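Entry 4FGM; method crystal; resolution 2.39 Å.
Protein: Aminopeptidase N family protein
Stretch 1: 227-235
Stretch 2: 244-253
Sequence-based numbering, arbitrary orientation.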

# COMPACT_ATOMS: atom_id res chain seq x y z
N THR A 227 -0.03 13.72 -4.63
CA THR A 227 0.68 13.58 -3.38
C THR A 227 0.37 14.55 -2.26
O THR A 227 0.50 15.76 -2.41
N MSE A 228 -0.03 14.00 -1.12
CA MSE A 228 -0.28 14.79 0.08
C MSE A 228 1.00 14.66 0.92
O MSE A 228 1.47 13.55 1.20
N VAL A 229 1.56 15.80 1.30
CA VAL A 229 2.79 15.79 2.07
C VAL A 229 2.57 16.26 3.50
O VAL A 229 2.18 17.41 3.72
N VAL A 230 2.83 15.38 4.45
CA VAL A 230 2.67 15.72 5.86
C VAL A 230 3.99 15.53 6.60
O VAL A 230 5.02 15.29 5.99
N GLY A 231 3.96 15.63 7.93
CA GLY A 231 5.19 15.48 8.69
C GLY A 231 5.61 14.03 8.80
O GLY A 231 6.78 13.67 8.63
N ASN A 232 4.63 13.18 9.10
CA ASN A 232 4.89 11.76 9.25
C ASN A 232 3.70 10.96 8.76
O ASN A 232 2.69 10.85 9.44
N GLY A 233 3.83 10.41 7.56
CA GLY A 233 2.75 9.62 7.00
C GLY A 233 3.22 8.82 5.80
O GLY A 233 4.11 9.24 5.07
N PHE A 234 2.61 7.66 5.61
CA PHE A 234 2.97 6.80 4.49
C PHE A 234 1.73 6.11 3.97
O PHE A 234 0.83 5.77 4.73
N GLY A 235 1.68 5.90 2.66
CA GLY A 235 0.53 5.24 2.09
C GLY A 235 0.27 5.66 0.66
O GLY A 235 0.63 6.77 0.24
N ALA A 244 -2.97 8.03 -5.46
CA ALA A 244 -3.06 8.97 -4.35
C ALA A 244 -2.02 8.52 -3.32
O ALA A 244 -2.05 7.38 -2.83
N LEU A 245 -1.09 9.42 -3.01
CA LEU A 245 -0.02 9.12 -2.07
C LEU A 245 -0.01 10.04 -0.86
O LEU A 245 -0.35 11.22 -0.96
N LEU A 246 0.39 9.50 0.28
CA LEU A 246 0.54 10.28 1.49
C LEU A 246 1.98 9.99 1.90
O LEU A 246 2.32 8.84 2.17
N CYS A 247 2.82 11.01 1.91
CA CYS A 247 4.22 10.80 2.27
C CYS A 247 4.75 11.82 3.26
O CYS A 247 4.15 12.88 3.47
N SER A 248 5.89 11.50 3.85
CA SER A 248 6.53 12.38 4.82
C SER A 248 7.35 13.43 4.09
O SER A 248 7.99 13.15 3.07
N ARG A 249 7.34 14.64 4.62
CA ARG A 249 8.05 15.76 4.03
C ARG A 249 9.54 15.49 3.87
O ARG A 249 10.20 16.05 3.00
N LYS A 250 10.09 14.61 4.72
CA LYS A 250 11.51 14.30 4.63
C LYS A 250 11.82 13.37 3.46
O LYS A 250 12.98 13.20 3.10
N ASP A 251 10.79 12.78 2.86
CA ASP A 251 10.99 11.86 1.73
C ASP A 251 11.13 12.60 0.40
O ASP A 251 11.54 12.00 -0.60
N LEU A 252 10.77 13.88 0.38
CA LEU A 252 10.86 14.66 -0.84
C LEU A 252 12.14 15.46 -0.84
O LEU A 252 12.21 16.55 -0.27
N ILE A 253 13.16 14.90 -1.48
CA ILE A 253 14.48 15.49 -1.55
C ILE A 253 14.50 16.96 -2.03
O ILE A 253 13.78 17.33 -2.97

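Residues 227-230 and 244-248 lie side by side as parallel strands, so side chains of paired residues emerge on the same face of the sheet and pack as neighbours. Ala244, at the start of stretch 2, directs its methyl sideways and adds little. Leu245 (m, t) shares a face with Thr227 (m), whose OG1 lies 3.6 Å from Leu245 CD1; behind them, Leu245 O accepts a hydrogen bond from Met228 N at 2.8 Å.

Leu246 (t, p), on the other face, has the largest area covered by stretch 1. Leu246 CD1 sits 3.8 Å from CB of Met228, a selenomethionine in the m, t, m conformation, and 3.7 Å from CG1 of Val230 (m), so one methyl bridges two successive residues on that face. Leu246 N also donates to Gly235 O at 2.7 Å, where stretch 1 comes back alongside Leu246.

Cys247 (p) returns to the face of Thr227 and Val229. SG of Cys247 lies 3.7 Å from Thr227 CG2 and 4.2 Å from CG2 of Val229 (t), against both side chains. Ser248 (m) supplies the polar side-chain link: its OG accepts a hydrogen bond from Gly233 N at 3.0 Å, tying the loop after strand 227-230 to the end of strand 244-248. A CB on Gly233 would clash with Val230 CG2.

Beyond the strand, Arg249 (t, t, p, with chi4 at -116°) folds back over stretch 1. Val230 O lies over one face of its guanidinium and accepts a hydrogen bond from Arg249 N at 2.8 Å, while NH2 of Arg249 approaches Gly231 CA to 3.4 Å. A water accepts from Lys250 N and donates to Gly231 O, each at 2.9 Å. Asp251 (m) points toward stretch 1 without touching it; Leu252 (m, t) closes the apolar cluster, placing CD1 3.5 Å from Val229 CG2. Ile253 is out of reach.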

# COMPACT_ATOMS: atom_id res chain seq x y z
CB THR A 227 2.21 13.67 -3.63
OG1 THR A 227 2.56 12.75 -4.67
CG2 THR A 227 2.99 13.33 -2.38
CB MSE A 228 -1.49 14.25 0.85
CG MSE A 228 -2.81 14.69 0.26
SE MSE A 228 -4.30 13.87 1.16
CE MSE A 228 -4.10 12.09 0.43
CB VAL A 229 3.85 16.71 1.42
CG1 VAL A 229 5.20 16.49 2.09
CG2 VAL A 229 3.94 16.43 -0.07
CB VAL A 230 1.58 14.84 6.51
CG1 VAL A 230 0.27 15.04 5.78
CG2 VAL A 230 2.00 13.37 6.46
CB ASN A 232 5.18 11.45 10.72
CG ASN A 232 5.59 10.01 10.94
OD1 ASN A 232 6.09 9.35 10.04
ND2 ASN A 232 5.39 9.53 12.16
CB PHE A 234 4.01 5.77 4.91
CG PHE A 234 4.67 5.07 3.76
CD1 PHE A 234 4.37 3.74 3.46
CD2 PHE A 234 5.58 5.76 2.96
CE1 PHE A 234 4.98 3.10 2.37
CE2 PHE A 234 6.19 5.13 1.87
CZ PHE A 234 5.89 3.80 1.58
CB ALA A 244 -4.46 8.95 -3.74
CB LEU A 245 1.34 9.25 -2.75
CG LEU A 245 1.56 8.62 -4.12
CD1 LEU A 245 2.87 9.15 -4.71
CD2 LEU A 245 1.57 7.09 -3.99
CB LEU A 246 -0.41 9.81 2.59
CG LEU A 246 -0.19 10.54 3.92
CD1 LEU A 246 -0.48 12.03 3.74
CD2 LEU A 246 -1.08 9.92 4.99
CB CYS A 247 5.10 10.81 1.02
SG CYS A 247 5.32 12.44 0.32
CB SER A 248 7.41 11.57 5.76
OG SER A 248 6.63 10.58 6.41
CB ARG A 249 7.82 17.00 4.88
CG ARG A 249 8.17 18.32 4.22
CD ARG A 249 7.49 19.47 4.97
NE ARG A 249 7.43 19.18 6.39
CZ ARG A 249 6.31 19.00 7.08
NH1 ARG A 249 5.13 19.09 6.50
NH2 ARG A 249 6.39 18.69 8.36
CB LYS A 250 12.01 13.66 5.93
CG LYS A 250 11.29 12.39 6.36
CD LYS A 250 11.94 11.81 7.59
CE LYS A 250 11.05 10.78 8.29
NZ LYS A 250 10.75 9.61 7.44
CB ASP A 251 9.83 10.87 1.64
CG ASP A 251 9.65 10.05 2.91
OD1 ASP A 251 10.64 9.89 3.66
OD2 ASP A 251 8.53 9.55 3.15
CB LEU A 252 9.64 15.58 -0.97
CG LEU A 252 8.29 14.85 -1.05
CD1 LEU A 252 7.18 15.87 -1.17
CD2 LEU A 252 8.26 13.91 -2.25
CB ILE A 253 15.40 14.59 -2.42
CG1 ILE A 253 16.85 15.00 -2.25
CG2 ILE A 253 14.95 14.62 -3.87
CD1 ILE A 253 17.82 13.88 -2.57
O HOH W 1 9.26 14.58 7.55